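PDB 4UUL: L-lactate dehydrogenase, which is an NAD-dependent 2-hydroxyacid dehydrogenase of the lactate/malate dehydrogenase superfamily, interconverting pyruvate and L-lactate and probably acting also on malate. Local coordinates for residues 15-20 / 240-245. The protein carries 1 engineered substitution. Sequence-based numbering, arbitrary orientation.
Sequences QIGYIL and SAASPT
Thr245 packs against Ile16, Ile19 and Leu20, with its two branches doing different work. The methyl Thr245 CG2 touches the methyl Ile19 CG2 at 3.9 Å and also meets Leu20 CA. A chi1 of -64° puts OG1 on the side of the backbone N, facing back down the helix. There Thr245 OG1 donates to Ala241 O at 2.8 Å, from above the carbonyl plane. Thr245 N reaches the same oxygen from the opposite face, so this N-cap carbonyl accepts two bonds. Ile16 CG2 lies 3.5 Å from Thr245 OG1 as the two side chains run past each other in opposite directions.

At the other, extended branch, Ile16 CD1 lies 3.9 Å from Pro244 CG, and the two side chains cross at about a right angle. Ala241 points its methyl at the first turn of helix 15-25, where Gln15 CG sits 3.3 Å from Ala241 CB. Ile19 CD1 rests over the start of helix 242-257, 4.2 Å from Ala242 CB.

Ala242 N bonds to Tyr18 OH of the second subunit, and Glu55 of that subunit accepts from Ala241 N and Ser243 N, so the contact is part of the dimer interface. Gln15 and Ile16 contact NADH in another structure of this protein. The contact sets the first helix of the Rossmann fold, after the glycine-rich loop, against the N-terminal turn of helix 242-257 in the C-terminal domain.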
ATOM      1  N   GLN B  15       1.363  -5.524 -10.184  1.00 18.67           N
ATOM      2  CA  GLN B  15       1.148  -4.358  -9.322  1.00 20.10           C
ATOM      3  C   GLN B  15       0.271  -4.661  -8.101  1.00 15.75           C
ATOM      4  O   GLN B  15       0.529  -4.154  -7.021  1.00 17.12           O
ATOM      5  CB  GLN B  15       0.583  -3.192 -10.093  1.00 28.24           C
ATOM      6  CG  GLN B  15       0.607  -1.937  -9.247  1.00 38.83           C
ATOM      7  CD  GLN B  15       1.972  -1.652  -8.621  1.00 47.26           C
ATOM      8  OE1 GLN B  15       2.088  -1.549  -7.413  1.00 52.30           O
ATOM      9  NE2 GLN B  15       3.007  -1.544  -9.450  1.00 51.10           N
ATOM     10  N   ILE B  16      -0.808  -5.443  -8.294  1.00 14.54           N
ATOM     11  CA  ILE B  16      -1.622  -5.797  -7.157  1.00 13.72           C
ATOM     12  C   ILE B  16      -0.764  -6.573  -6.150  1.00 14.26           C
ATOM     13  O   ILE B  16      -0.754  -6.278  -4.936  1.00 14.58           O
ATOM     14  CB  ILE B  16      -2.871  -6.559  -7.579  1.00 14.40           C
ATOM     15  CG1 ILE B  16      -3.830  -5.598  -8.320  1.00 14.89           C
ATOM     16  CG2 ILE B  16      -3.511  -7.186  -6.381  1.00 15.76           C
ATOM     17  CD1 ILE B  16      -5.003  -6.293  -9.026  1.00 17.19           C
ATOM     18  N   GLY B  17      -0.011  -7.549  -6.627  1.00 14.18           N
ATOM     19  CA  GLY B  17       0.791  -8.330  -5.719  1.00 14.22           C
ATOM     20  C   GLY B  17       1.788  -7.520  -4.917  1.00 13.73           C
ATOM     21  O   GLY B  17       2.055  -7.787  -3.737  1.00 14.20           O
ATOM     22  N   TYR B  18       2.371  -6.557  -5.604  1.00 13.61           N
ATOM     23  CA  TYR B  18       3.371  -5.669  -5.005  1.00 14.29           C
ATOM     24  C   TYR B  18       2.739  -4.962  -3.796  1.00 13.21           C
ATOM     25  O   TYR B  18       3.327  -4.904  -2.690  1.00 15.03           O
ATOM     26  CB  TYR B  18       3.815  -4.665  -6.039  1.00 15.77           C
ATOM     27  CG  TYR B  18       4.873  -3.672  -5.609  1.00 15.25           C
ATOM     28  CD1 TYR B  18       6.192  -4.051  -5.436  1.00 16.95           C
ATOM     29  CD2 TYR B  18       4.573  -2.368  -5.444  1.00 16.01           C
ATOM     30  CE1 TYR B  18       7.185  -3.138  -5.081  1.00 16.82           C
ATOM     31  CE2 TYR B  18       5.533  -1.450  -5.124  1.00 16.81           C
ATOM     32  CZ  TYR B  18       6.828  -1.834  -4.941  1.00 15.63           C
ATOM     33  OH  TYR B  18       7.742  -0.872  -4.674  1.00 16.68           O
ATOM     34  N   ILE B  19       1.582  -4.338  -4.004  1.00 12.79           N
ATOM     35  CA  ILE B  19       0.955  -3.563  -2.953  1.00 12.95           C
ATOM     36  C   ILE B  19       0.391  -4.499  -1.856  1.00 13.30           C
ATOM     37  O   ILE B  19       0.485  -4.218  -0.665  1.00 13.56           O
ATOM     38  CB  ILE B  19      -0.130  -2.582  -3.498  1.00 15.05           C
ATOM     39  CG1 ILE B  19       0.472  -1.637  -4.526  1.00 17.94           C
ATOM     40  CG2 ILE B  19      -0.809  -1.852  -2.375  1.00 15.89           C
ATOM     41  CD1 ILE B  19      -0.509  -0.830  -5.299  1.00 20.01           C
ATOM     42  N   LEU B  20      -0.326  -5.522  -2.308  1.00 12.57           N
ATOM     43  CA  LEU B  20      -0.939  -6.449  -1.383  1.00 12.82           C
ATOM     44  C   LEU B  20       0.051  -7.100  -0.427  1.00 12.52           C
ATOM     45  O   LEU B  20      -0.212  -7.230   0.767  1.00 13.80           O
ATOM     46  CB  LEU B  20      -1.684  -7.487  -2.212  1.00 14.79           C
ATOM     47  CG  LEU B  20      -2.518  -8.532  -1.558  1.00 16.40           C
ATOM     48  CD1 LEU B  20      -3.643  -7.910  -0.707  1.00 16.78           C
ATOM     49  CD2 LEU B  20      -3.094  -9.480  -2.653  1.00 18.76           C
ATOM     50  N   SER B 240      -6.375  -0.516 -12.655  1.00 23.93           N
ATOM     51  CA  SER B 240      -6.339  -0.217 -11.238  0.54 18.49           C
ATOM     52  C   SER B 240      -5.539  -1.279 -10.480  1.00 18.01           C
ATOM     53  O   SER B 240      -5.437  -2.439 -10.895  1.00 20.55           O
ATOM     54  CB  SER B 240      -7.760  -0.082 -10.688  0.54 15.94           C
ATOM     55  OG  SER B 240      -8.440   1.052 -11.235  0.54 16.80           O
ATOM     56  N   ALA B 241      -4.953  -0.851  -9.379  1.00 17.18           N
ATOM     57  CA  ALA B 241      -4.141  -1.733  -8.543  1.00 15.20           C
ATOM     58  C   ALA B 241      -4.386  -1.483  -7.049  1.00 13.87           C
ATOM     59  O   ALA B 241      -4.740  -2.388  -6.301  1.00 14.73           O
ATOM     60  CB  ALA B 241      -2.690  -1.634  -8.908  1.00 17.78           C
ATOM     61  N   ALA B 242      -4.196  -0.244  -6.588  1.00 13.21           N
ATOM     62  CA  ALA B 242      -4.436   0.064  -5.202  1.00 13.49           C
ATOM     63  C   ALA B 242      -5.874  -0.159  -4.791  1.00 12.92           C
ATOM     64  O   ALA B 242      -6.110  -0.671  -3.702  1.00 13.10           O
ATOM     65  CB  ALA B 242      -4.018   1.475  -4.881  1.00 14.73           C
ATOM     66  N   SER B 243      -6.844   0.200  -5.631  1.00 13.41           N
ATOM     67  CA  SER B 243      -8.248   0.052  -5.257  1.00 13.05           C
ATOM     68  C   SER B 243      -8.720  -1.413  -5.177  1.00 11.73           C
ATOM     69  O   SER B 243      -9.396  -1.756  -4.213  1.00 11.96           O
ATOM     70  CB  SER B 243      -9.183   0.976  -6.055  1.00 14.34           C
ATOM     71  OG  SER B 243      -9.076   0.703  -7.419  1.00 16.04           O
ATOM     72  N   PRO B 244      -8.367  -2.281  -6.151  1.00 12.80           N
ATOM     73  CA  PRO B 244      -8.728  -3.704  -5.930  1.00 13.46           C
ATOM     74  C   PRO B 244      -7.987  -4.296  -4.750  1.00 11.85           C
ATOM     75  O   PRO B 244      -8.540  -5.151  -4.069  1.00 13.10           O
ATOM     76  CB  PRO B 244      -8.378  -4.384  -7.252  1.00 15.02           C
ATOM     77  CG  PRO B 244      -7.461  -3.448  -7.962  1.00 15.43           C
ATOM     78  CD  PRO B 244      -7.860  -2.062  -7.516  1.00 14.24           C
ATOM     79  N   THR B 245      -6.764  -3.839  -4.479  1.00 12.29           N
ATOM     80  CA  THR B 245      -6.028  -4.365  -3.341  1.00 12.62           C
ATOM     81  C   THR B 245      -6.742  -4.005  -2.041  1.00 11.78           C
ATOM     82  O   THR B 245      -6.901  -4.835  -1.142  1.00 12.35           O
ATOM     83  CB  THR B 245      -4.590  -3.834  -3.322  1.00 12.92           C
ATOM     84  OG1 THR B 245      -3.865  -4.299  -4.470  1.00 14.95           O
ATOM     85  CG2 THR B 245      -3.861  -4.306  -2.095  1.00 15.40           C
TER